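Local structure of GCN5-related N-acetyltransferase (Kribbella flavida, 4MY0) at residues 130-135 against 344-348; 302-308 against 318-324. The protein binds acetyl-CoA and probably transfers its acetyl group to amino groups, perhaps those of aminoglycosides. One frame throughout, in Å; residues are numbered along the deposited sequence.

Interaction 1: residues 130-135 against 344-348; sequences RHLGYE and GSRGL. With AC8 ([(2R,3R,4R,5R)-5-(6-amino-9H-purin-9-yl)-3,4-bis(phosphonooxy)tetrahydrofuran-2-yl]methyl (3R)-3-hydroxy-2,2-dimethyl-4-oxo-4-({3-oxo-3-[(2-sulfanylethyl)amino]propyl}amino)butyl dihydrogen diphosphate), chain L.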
ATOM      1  N   ARG C 130     -30.215 -10.916  15.250  1.00 17.54           N
ATOM      2  CA  ARG C 130     -31.355 -10.015  15.415  1.00 22.31           C
ATOM      3  C   ARG C 130     -32.683 -10.786  15.373  1.00 25.13           C
ATOM      4  O   ARG C 130     -33.592 -10.484  16.132  1.00 19.86           O
ATOM      5  CB  ARG C 130     -31.320  -8.905  14.353  1.00 21.25           C
ATOM      6  CG  ARG C 130     -30.280  -7.837  14.669  1.00 24.80           C
ATOM      7  CD  ARG C 130     -30.212  -6.737  13.612  1.00 24.11           C
ATOM      8  NE  ARG C 130     -29.459  -5.606  14.156  1.00 30.25           N
ATOM      9  CZ  ARG C 130     -28.734  -4.767  13.425  1.00 29.48           C
ATOM     10  NH1 ARG C 130     -28.665  -4.934  12.113  1.00 22.33           N
ATOM     11  NH2 ARG C 130     -28.081  -3.764  14.008  1.00 30.68           N
ATOM     12  N   HIS C 131     -32.789 -11.769  14.481  0.55 21.86           N
ATOM     13  CA  HIS C 131     -33.972 -12.632  14.438  0.55 24.65           C
ATOM     14  C   HIS C 131     -34.186 -13.342  15.776  0.55 26.29           C
ATOM     15  O   HIS C 131     -35.317 -13.579  16.185  0.55 26.72           O
ATOM     16  CB  HIS C 131     -33.843 -13.672  13.315  0.55 24.81           C
ATOM     17  CG  HIS C 131     -34.154 -13.139  11.951  0.55 24.34           C
ATOM     18  ND1 HIS C 131     -35.177 -12.246  11.718  0.55 25.69           N
ATOM     19  CD2 HIS C 131     -33.581 -13.375  10.748  0.55 24.35           C
ATOM     20  CE1 HIS C 131     -35.213 -11.946  10.433  0.55 23.78           C
ATOM     21  NE2 HIS C 131     -34.256 -12.619   9.822  0.55 22.61           N
ATOM     22  N   LEU C 132     -33.092 -13.673  16.459  1.00 25.77           N
ATOM     23  CA  LEU C 132     -33.182 -14.353  17.760  1.00 27.80           C
ATOM     24  C   LEU C 132     -33.321 -13.393  18.936  1.00 29.92           C
ATOM     25  O   LEU C 132     -33.444 -13.831  20.087  1.00 30.27           O
ATOM     26  CB  LEU C 132     -31.949 -15.231  17.987  1.00 27.14           C
ATOM     27  CG  LEU C 132     -31.917 -16.468  17.101  1.00 33.71           C
ATOM     28  CD1 LEU C 132     -30.491 -16.868  16.882  1.00 36.85           C
ATOM     29  CD2 LEU C 132     -32.698 -17.597  17.744  1.00 38.67           C
ATOM     30  N   GLY C 133     -33.273 -12.088  18.668  1.00 22.09           N
ATOM     31  CA  GLY C 133     -33.528 -11.124  19.716  1.00 20.71           C
ATOM     32  C   GLY C 133     -32.338 -10.325  20.226  1.00 22.61           C
ATOM     33  O   GLY C 133     -32.510  -9.495  21.115  1.00 20.12           O
ATOM     34  N   TYR C 134     -31.144 -10.547  19.675  1.00 18.70           N
ATOM     35  CA  TYR C 134     -29.977  -9.788  20.103  1.00 20.60           C
ATOM     36  C   TYR C 134     -29.963  -8.405  19.450  1.00 22.47           C
ATOM     37  O   TYR C 134     -30.482  -8.231  18.342  1.00 19.86           O
ATOM     38  CB  TYR C 134     -28.689 -10.511  19.701  1.00 18.73           C
ATOM     39  CG  TYR C 134     -28.348 -11.742  20.527  1.00 22.11           C
ATOM     40  CD1 TYR C 134     -27.372 -11.683  21.524  1.00 19.93           C
ATOM     41  CD2 TYR C 134     -28.969 -12.970  20.284  1.00 21.19           C
ATOM     42  CE1 TYR C 134     -27.035 -12.815  22.271  1.00 23.31           C
ATOM     43  CE2 TYR C 134     -28.634 -14.105  21.020  1.00 23.86           C
ATOM     44  CZ  TYR C 134     -27.667 -14.022  22.016  1.00 25.97           C
ATOM     45  OH  TYR C 134     -27.332 -15.146  22.765  1.00 26.89           O
ATOM     46  N   GLU C 135     -29.356  -7.428  20.118  1.00 18.78           N
ATOM     47  CA  GLU C 135     -29.106  -6.135  19.477  1.00 20.38           C
ATOM     48  C   GLU C 135     -27.773  -5.591  19.965  1.00 20.95           C
ATOM     49  O   GLU C 135     -27.310  -5.978  21.044  1.00 20.28           O
ATOM     50  CB  GLU C 135     -30.242  -5.134  19.762  1.00 20.15           C
ATOM     51  CG  GLU C 135     -30.224  -3.875  18.853  1.00 28.65           C
ATOM     52  CD  GLU C 135     -29.904  -4.214  17.390  1.00 29.75           C
ATOM     53  OE1 GLU C 135     -28.721  -4.065  16.987  1.00 26.57           O
ATOM     54  OE2 GLU C 135     -30.825  -4.652  16.651  1.00 28.03           O
ATOM     55  N   GLY C 344     -39.651  -5.136  21.772  1.00 23.35           N
ATOM     56  CA  GLY C 344     -39.332  -6.537  21.569  1.00 24.25           C
ATOM     57  C   GLY C 344     -38.030  -6.824  22.288  1.00 24.61           C
ATOM     58  O   GLY C 344     -37.546  -5.973  23.041  1.00 23.13           O
ATOM     59  N   SER C 345     -37.448  -7.997  22.043  1.00 22.88           N
ATOM     60  CA  SER C 345     -36.177  -8.365  22.665  1.00 23.33           C
ATOM     61  C   SER C 345     -35.009  -7.434  22.294  1.00 23.77           C
ATOM     62  O   SER C 345     -34.197  -7.071  23.160  1.00 23.60           O
ATOM     63  CB  SER C 345     -35.818  -9.816  22.332  1.00 25.35           C
ATOM     64  OG  SER C 345     -34.527 -10.148  22.818  1.00 28.06           O
ATOM     65  N   ARG C 346     -34.916  -7.058  21.021  1.00 24.31           N
ATOM     66  CA  ARG C 346     -33.857  -6.153  20.578  1.00 23.52           C
ATOM     67  C   ARG C 346     -33.915  -4.800  21.322  1.00 24.70           C
ATOM     68  O   ARG C 346     -32.897  -4.309  21.823  1.00 20.54           O
ATOM     69  CB  ARG C 346     -33.942  -5.938  19.062  1.00 22.45           C
ATOM     70  CG  ARG C 346     -33.738  -7.214  18.217  1.00 21.25           C
ATOM     71  CD  ARG C 346     -34.022  -6.953  16.752  1.00 24.60           C
ATOM     72  NE  ARG C 346     -33.199  -5.854  16.226  1.00 25.53           N
ATOM     73  CZ  ARG C 346     -33.408  -5.251  15.053  1.00 29.62           C
ATOM     74  NH1 ARG C 346     -32.606  -4.262  14.674  1.00 26.31           N
ATOM     75  NH2 ARG C 346     -34.419  -5.632  14.254  1.00 22.98           N
ATOM     76  N   GLY C 347     -35.105  -4.210  21.411  1.00 24.24           N
ATOM     77  CA  GLY C 347     -35.259  -2.919  22.067  1.00 25.33           C
ATOM     78  C   GLY C 347     -35.001  -3.019  23.563  1.00 28.45           C
ATOM     79  O   GLY C 347     -34.374  -2.139  24.175  1.00 21.56           O
ATOM     80  N   LEU C 348     -35.488  -4.103  24.158  1.00 26.87           N
ATOM     81  CA  LEU C 348     -35.248  -4.379  25.571  1.00 26.49           C
ATOM     82  C   LEU C 348     -33.740  -4.427  25.877  1.00 23.39           C
ATOM     83  O   LEU C 348     -33.242  -3.744  26.788  1.00 23.01           O
ATOM     84  CB  LEU C 348     -35.901  -5.714  25.935  1.00 26.10           C
ATOM     85  CG  LEU C 348     -35.757  -6.144  27.385  1.00 28.12           C
ATOM     86  CD1 LEU C 348     -36.415  -5.110  28.277  1.00 22.38           C
ATOM     87  CD2 LEU C 348     -36.355  -7.541  27.586  1.00 23.99           C
TER
HETATM   88  N1A AC8 L 400     -25.699 -13.179   5.342  1.00 23.19           N
HETATM   89  O1A AC8 L 400     -30.734 -20.438  10.756  1.00 21.14           O
HETATM   90  P1A AC8 L 400     -30.216 -19.988   9.398  1.00 20.76           P
HETATM   91  C1B AC8 L 400     -29.724 -15.363   7.632  1.00 23.95           C
HETATM   92  S1P AC8 L 400     -20.947 -15.330  14.677  1.00 23.81           S
HETATM   93  C2A AC8 L 400     -26.948 -12.698   5.486  1.00 22.28           C
HETATM   94  O2A AC8 L 400     -30.470 -20.886   8.221  1.00 17.21           O
HETATM   95  P2A AC8 L 400     -27.410 -20.633   9.313  1.00 20.04           P
HETATM   96  C2B AC8 L 400     -30.713 -16.267   6.932  1.00 24.68           C
HETATM   97  O2B AC8 L 400     -31.104 -15.690   5.679  1.00 29.90           O
HETATM   98  O2C AC8 L 400     -32.571 -17.557   4.871  1.00 70.56           O
HETATM   99  C2P AC8 L 400     -21.273 -16.423  13.251  1.00 24.40           C
HETATM  100  N3A AC8 L 400     -27.886 -13.421   6.116  1.00 21.91           N
HETATM  101  O3A AC8 L 400     -28.663 -19.666   9.607  1.00 23.57           O
HETATM  102  C3B AC8 L 400     -31.860 -16.309   7.947  1.00 23.31           C
HETATM  103  O3B AC8 L 400     -32.618 -15.100   7.842  1.00 27.38           O
HETATM  104  P3B AC8 L 400     -34.045 -14.943   7.081  1.00 70.38           P
HETATM  105  O3C AC8 L 400     -30.197 -17.345   4.072  1.00 71.19           O
HETATM  106  C3P AC8 L 400     -19.947 -17.135  13.105  1.00 28.57           C
HETATM  107  C4A AC8 L 400     -27.574 -14.646   6.620  1.00 23.41           C
HETATM  108  O4A AC8 L 400     -27.779 -22.053   9.686  1.00 19.20           O
HETATM  109  C4B AC8 L 400     -31.177 -16.204   9.298  1.00 25.11           C
HETATM  110  O4B AC8 L 400     -29.884 -15.651   9.029  1.00 19.76           O
HETATM  111  O4C AC8 L 400     -31.910 -15.648   3.329  1.00 70.24           O
HETATM  112  P4C AC8 L 400     -31.479 -16.626   4.397  1.00 69.25           P
HETATM  113  N4P AC8 L 400     -19.812 -18.092  12.010  1.00 25.14           N
HETATM  114  C5A AC8 L 400     -26.290 -15.153   6.489  1.00 26.90           C
HETATM  115  O5A AC8 L 400     -26.890 -20.313   7.942  1.00 19.76           O
HETATM  116  C5B AC8 L 400     -31.019 -17.552   9.993  1.00 22.57           C
HETATM  117  O5B AC8 L 400     -30.762 -18.535   8.996  1.00 24.35           O
HETATM  118  C5P AC8 L 400     -19.719 -17.866  10.704  1.00 22.56           C
HETATM  119  O5P AC8 L 400     -19.820 -16.734  10.244  1.00 20.98           O
HETATM  120  C6A AC8 L 400     -25.335 -14.386   5.831  1.00 23.11           C
HETATM  121  N6A AC8 L 400     -24.065 -14.842   5.672  1.00 22.49           N
HETATM  122  O6A AC8 L 400     -26.350 -20.064  10.374  1.00 20.65           O
HETATM  123  C6P AC8 L 400     -19.465 -19.083   9.845  1.00 20.66           C
HETATM  124  N7A AC8 L 400     -26.265 -16.379   7.067  1.00 27.11           N
HETATM  125  O7A AC8 L 400     -33.898 -15.556   5.709  1.00 66.54           O
HETATM  126  C7P AC8 L 400     -20.100 -19.062   8.447  1.00 20.09           C
HETATM  127  C8A AC8 L 400     -27.509 -16.618   7.554  1.00 28.59           C
HETATM  128  O8A AC8 L 400     -35.029 -15.667   7.980  1.00 68.78           O
HETATM  129  N8P AC8 L 400     -21.554 -19.111   8.626  1.00 18.92           N
HETATM  130  N9A AC8 L 400     -28.300 -15.564   7.264  1.00 24.30           N
HETATM  131  O9A AC8 L 400     -34.229 -13.442   7.033  1.00 72.01           O
HETATM  132  C9P AC8 L 400     -22.269 -20.003   9.309  1.00 24.14           C
HETATM  133  O9P AC8 L 400     -21.721 -20.938   9.871  1.00 19.56           O
HETATM  134  CAP AC8 L 400     -23.780 -19.859   9.367  1.00 21.27           C
HETATM  135  OAP AC8 L 400     -24.279 -19.451   8.093  1.00 24.03           O
HETATM  136  CBP AC8 L 400     -24.275 -18.844  10.407  1.00 17.42           C
HETATM  137  CCP AC8 L 400     -25.804 -18.744  10.280  1.00 20.75           C
HETATM  138  CDP AC8 L 400     -23.922 -19.313  11.815  1.00 16.46           C
HETATM  139  CEP AC8 L 400     -23.679 -17.466  10.170  1.00 14.19           C
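A Schellman motif ends helix 126-131 of the GNAT domain and meets the start of helix 345-352 in the sterol carrier protein domain. G133 leaves the helix with phi 109°, and G133 N bonds back to R130 O (3.0 Å). Glycine suits both this phi and the contact: a CB would clash with S345 OG. With chi1 in t, S345 OG donates to G133 O (2.7 Å). R130, E135 and R346 form a salt-bridge network. E135, at the start of strand 135-146, points CA-to-CB toward 344-348, and its t, p rotamer brings the carboxylate within bonding distance of both arginines. R130, in m, t, t, bonds to E135 through NE to OE2 (3.0 Å) and NH2 to OE1 (3.1 Å). R130 NH1 also bonds to V267 O of the second subunit. The m, t, p fold of R346 brings its end closer, R130 CD lying over one face of its guanidinium. The carboxylate offsets the like charges of R130 NE and R346 NH1, 3.5 Å apart. H131 CA-to-CB points away from 344-348, and H131 NE2 donates to AC8 phosphate oxygen O9A (2.9 Å). R346 NE and NH1 both donate to E135 OE2 in a salt bridge, each at 2.7 Å.

Interaction 2: residues 302-308 against 318-324; sequences AEVDLLI and GRWHLSV
Two extended strands, 302-308 and 318-324, run antiparallel with axes 4.6 Å apart and directions at 155°; the register runs from A302 opposite V324 to I308 opposite G318, hydrogen-bonded and non-hydrogen-bonded pairs alternating. D305, the residue most covered, forms a non-hydrogen-bonded pair with H321 (CA-CA about 4.4 Å). From its m rotamer, D305 OD2 accepts R319 NE at 2.7 Å in a salt bridge, the R319 side chain, t through chi3, rising from the sheet and reaching diagonally across, while D305 OD1 accepts H321 ND1 at 2.9 Å and salt-bridges R336. H321, chi1 t, gives its NE2 to E303 OE2 at 2.6 Å. The strands form a beta hairpin in the sterol carrier protein domain. On its other face W320, chi1 m and chi2 91°, sets CD1 3.6 Å from I308 CD1; its NE1 bonds to Q316 O. W320 N to L306 O and L306 N to W320 O are both 2.8 Å. Small A302 faces V324 under helix 371-380, V324 N to A302 O being 2.8 Å.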
ATOM      1  N   ALA C 302     -37.294   6.207  38.981  1.00 41.58           N
ATOM      2  CA  ALA C 302     -38.203   5.945  37.871  1.00 36.39           C
ATOM      3  C   ALA C 302     -39.255   4.910  38.222  1.00 35.31           C
ATOM      4  O   ALA C 302     -38.939   3.847  38.755  1.00 37.86           O
ATOM      5  CB  ALA C 302     -37.424   5.497  36.648  1.00 33.93           C
ATOM      6  N   GLU C 303     -40.506   5.232  37.913  1.00 37.08           N
ATOM      7  CA  GLU C 303     -41.607   4.278  37.989  1.00 39.11           C
ATOM      8  C   GLU C 303     -42.276   4.302  36.624  1.00 39.37           C
ATOM      9  O   GLU C 303     -42.929   5.284  36.273  1.00 43.01           O
ATOM     10  CB  GLU C 303     -42.618   4.696  39.054  1.00 39.79           C
ATOM     11  CG  GLU C 303     -42.023   4.940  40.437  1.00 47.87           C
ATOM     12  CD  GLU C 303     -41.650   3.660  41.167  1.00 56.16           C
ATOM     13  OE1 GLU C 303     -40.969   3.747  42.211  1.00 61.57           O
ATOM     14  OE2 GLU C 303     -42.042   2.567  40.708  1.00 55.55           O
ATOM     15  N   VAL C 304     -42.106   3.232  35.853  1.00 31.69           N
ATOM     16  CA  VAL C 304     -42.520   3.210  34.455  1.00 40.01           C
ATOM     17  C   VAL C 304     -42.951   1.809  34.071  1.00 37.90           C
ATOM     18  O   VAL C 304     -42.276   0.839  34.420  1.00 38.52           O
ATOM     19  CB  VAL C 304     -41.335   3.575  33.517  1.00 42.82           C
ATOM     20  CG1 VAL C 304     -41.744   3.446  32.066  1.00 40.87           C
ATOM     21  CG2 VAL C 304     -40.832   4.979  33.787  1.00 49.06           C
ATOM     22  N   ASP C 305     -44.051   1.694  33.335  1.00 33.73           N
ATOM     23  CA  ASP C 305     -44.436   0.393  32.785  1.00 33.96           C
ATOM     24  C   ASP C 305     -43.735   0.090  31.453  1.00 34.75           C
ATOM     25  O   ASP C 305     -43.443   0.997  30.668  1.00 34.31           O
ATOM     26  CB  ASP C 305     -45.961   0.294  32.634  1.00 34.04           C
ATOM     27  CG  ASP C 305     -46.661  -0.128  33.934  1.00 37.93           C
ATOM     28  OD1 ASP C 305     -46.032  -0.057  35.017  1.00 37.13           O
ATOM     29  OD2 ASP C 305     -47.849  -0.527  33.872  1.00 37.33           O
ATOM     30  N   LEU C 306     -43.453  -1.191  31.220  1.00 34.72           N
ATOM     31  CA  LEU C 306     -42.899  -1.664  29.957  1.00 36.62           C
ATOM     32  C   LEU C 306     -43.764  -2.812  29.462  1.00 35.44           C
ATOM     33  O   LEU C 306     -44.120  -3.704  30.241  1.00 33.34           O
ATOM     34  CB  LEU C 306     -41.480  -2.188  30.158  1.00 34.66           C
ATOM     35  CG  LEU C 306     -40.479  -1.226  30.777  1.00 40.41           C
ATOM     36  CD1 LEU C 306     -39.123  -1.899  30.908  1.00 38.62           C
ATOM     37  CD2 LEU C 306     -40.384   0.045  29.931  1.00 41.89           C
ATOM     38  N   LEU C 307     -44.102  -2.795  28.177  1.00 28.59           N
ATOM     39  CA  LEU C 307     -44.787  -3.927  27.565  1.00 30.26           C
ATOM     40  C   LEU C 307     -43.770  -4.684  26.717  1.00 31.05           C
ATOM     41  O   LEU C 307     -43.286  -4.171  25.709  1.00 31.24           O
ATOM     42  CB  LEU C 307     -45.982  -3.474  26.717  1.00 28.44           C
ATOM     43  CG  LEU C 307     -46.737  -4.610  26.025  1.00 34.87           C
ATOM     44  CD1 LEU C 307     -47.245  -5.626  27.058  1.00 36.80           C
ATOM     45  CD2 LEU C 307     -47.879  -4.082  25.179  1.00 34.02           C
ATOM     46  N   ILE C 308     -43.423  -5.892  27.148  1.00 29.73           N
ATOM     47  CA  ILE C 308     -42.400  -6.679  26.464  1.00 30.04           C
ATOM     48  C   ILE C 308     -43.029  -7.738  25.565  1.00 32.60           C
ATOM     49  O   ILE C 308     -43.822  -8.568  26.019  1.00 32.94           O
ATOM     50  CB  ILE C 308     -41.458  -7.375  27.478  1.00 27.73           C
ATOM     51  CG1 ILE C 308     -40.675  -6.342  28.298  1.00 27.33           C
ATOM     52  CG2 ILE C 308     -40.503  -8.335  26.763  1.00 27.08           C
ATOM     53  CD1 ILE C 308     -39.867  -6.966  29.459  1.00 25.12           C
ATOM     54  N   GLY C 318     -45.065  -9.738  28.283  1.00 27.43           N
ATOM     55  CA  GLY C 318     -46.189  -9.178  29.027  1.00 29.01           C
ATOM     56  C   GLY C 318     -45.866  -7.808  29.587  1.00 31.04           C
ATOM     57  O   GLY C 318     -44.825  -7.210  29.252  1.00 28.49           O
ATOM     58  N   ARG C 319     -46.756  -7.304  30.438  1.00 31.43           N
ATOM     59  CA  ARG C 319     -46.594  -5.967  30.989  1.00 32.54           C
ATOM     60  C   ARG C 319     -45.938  -5.988  32.362  1.00 32.55           C
ATOM     61  O   ARG C 319     -46.385  -6.677  33.281  1.00 32.72           O
ATOM     62  CB  ARG C 319     -47.930  -5.233  31.063  1.00 38.92           C
ATOM     63  CG  ARG C 319     -47.764  -3.786  31.465  1.00 40.36           C
ATOM     64  CD  ARG C 319     -49.050  -3.039  31.268  1.00 41.11           C
ATOM     65  NE  ARG C 319     -48.942  -1.631  31.631  1.00 35.28           N
ATOM     66  CZ  ARG C 319     -49.546  -0.663  30.956  1.00 34.07           C
ATOM     67  NH1 ARG C 319     -50.269  -0.968  29.884  1.00 32.00           N
ATOM     68  NH2 ARG C 319     -49.428   0.603  31.339  1.00 32.28           N
ATOM     69  N   TRP C 320     -44.886  -5.197  32.491  1.00 27.83           N
ATOM     70  CA  TRP C 320     -44.097  -5.144  33.699  1.00 30.05           C
ATOM     71  C   TRP C 320     -44.014  -3.714  34.211  1.00 31.42           C
ATOM     72  O   TRP C 320     -44.131  -2.758  33.444  1.00 33.26           O
ATOM     73  CB  TRP C 320     -42.687  -5.647  33.391  1.00 30.89           C
ATOM     74  CG  TRP C 320     -42.631  -7.073  32.941  1.00 31.16           C
ATOM     75  CD1 TRP C 320     -42.687  -7.532  31.654  1.00 33.18           C
ATOM     76  CD2 TRP C 320     -42.480  -8.228  33.773  1.00 30.73           C
ATOM     77  NE1 TRP C 320     -42.593  -8.902  31.640  1.00 32.87           N
ATOM     78  CE2 TRP C 320     -42.463  -9.354  32.930  1.00 33.21           C
ATOM     79  CE3 TRP C 320     -42.364  -8.421  35.155  1.00 30.94           C
ATOM     80  CZ2 TRP C 320     -42.332 -10.659  33.424  1.00 36.03           C
ATOM     81  CZ3 TRP C 320     -42.242  -9.717  35.647  1.00 33.53           C
ATOM     82  CH2 TRP C 320     -42.226 -10.818  34.785  1.00 36.13           C
ATOM     83  N   HIS C 321     -43.829  -3.571  35.516  1.00 34.67           N
ATOM     84  CA  HIS C 321     -43.554  -2.274  36.107  1.00 34.98           C
ATOM     85  C   HIS C 321     -42.090  -2.217  36.547  1.00 33.02           C
ATOM     86  O   HIS C 321     -41.598  -3.109  37.250  1.00 29.33           O
ATOM     87  CB  HIS C 321     -44.472  -2.011  37.298  1.00 43.12           C
ATOM     88  CG  HIS C 321     -44.169  -0.727  38.001  1.00 48.19           C
ATOM     89  ND1 HIS C 321     -44.490   0.504  37.468  1.00 51.48           N
ATOM     90  CD2 HIS C 321     -43.538  -0.479  39.172  1.00 51.11           C
ATOM     91  CE1 HIS C 321     -44.082   1.456  38.288  1.00 52.81           C
ATOM     92  NE2 HIS C 321     -43.502   0.886  39.330  1.00 55.23           N
ATOM     93  N   LEU C 322     -41.383  -1.185  36.100  1.00 33.65           N
ATOM     94  CA  LEU C 322     -39.996  -0.983  36.506  1.00 31.66           C
ATOM     95  C   LEU C 322     -39.913   0.069  37.616  1.00 35.53           C
ATOM     96  O   LEU C 322     -40.369   1.207  37.450  1.00 38.28           O
ATOM     97  CB  LEU C 322     -39.137  -0.573  35.308  1.00 27.85           C
ATOM     98  CG  LEU C 322     -37.668  -0.240  35.602  1.00 35.58           C
ATOM     99  CD1 LEU C 322     -36.874  -1.490  35.964  1.00 31.93           C
ATOM    100  CD2 LEU C 322     -37.038   0.473  34.415  1.00 34.89           C
ATOM    101  N   SER C 323     -39.338  -0.323  38.750  1.00 32.81           N
ATOM    102  CA  SER C 323     -39.143   0.580  39.881  1.00 36.15           C
ATOM    103  C   SER C 323     -37.644   0.771  40.078  1.00 38.11           C
ATOM    104  O   SER C 323     -36.908  -0.207  40.276  1.00 36.85           O
ATOM    105  CB  SER C 323     -39.762  -0.019  41.148  1.00 36.79           C
ATOM    106  OG  SER C 323     -39.789   0.922  42.209  1.00 41.71           O
ATOM    107  N   VAL C 324     -37.186   2.019  39.988  1.00 36.70           N
ATOM    108  CA  VAL C 324     -35.775   2.329  40.197  1.00 33.38           C
ATOM    109  C   VAL C 324     -35.620   3.406  41.253  1.00 37.34           C
ATOM    110  O   VAL C 324     -36.222   4.473  41.145  1.00 38.59           O
ATOM    111  CB  VAL C 324     -35.100   2.824  38.926  1.00 32.99           C
ATOM    112  CG1 VAL C 324     -33.668   3.232  39.234  1.00 35.78           C
ATOM    113  CG2 VAL C 324     -35.130   1.741  37.840  1.00 31.16           C
TER

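Interaction 2 is nested along the chain inside the loop closed by interaction 1, and both lie on the same side of the chain's centre, their centres about 18 Å apart. Strand 341-344 connects them: it runs parallel beside strand 302-309 in the same sheet, then passes directly into helix 345-352, whose first turn meets the GNAT domain. The two contacts also touch through apolar side chains, L348 CD2 lying 4.0 Å from I308 CD1. Their relation to the cofactor differs. Segment 130-135 follows Y129, an acetyl-CoA-binding residue, and reaches AC8 itself through H131, whereas the 302-308/318-324 hairpin lies away from the known binding sites, within the sterol carrier protein domain.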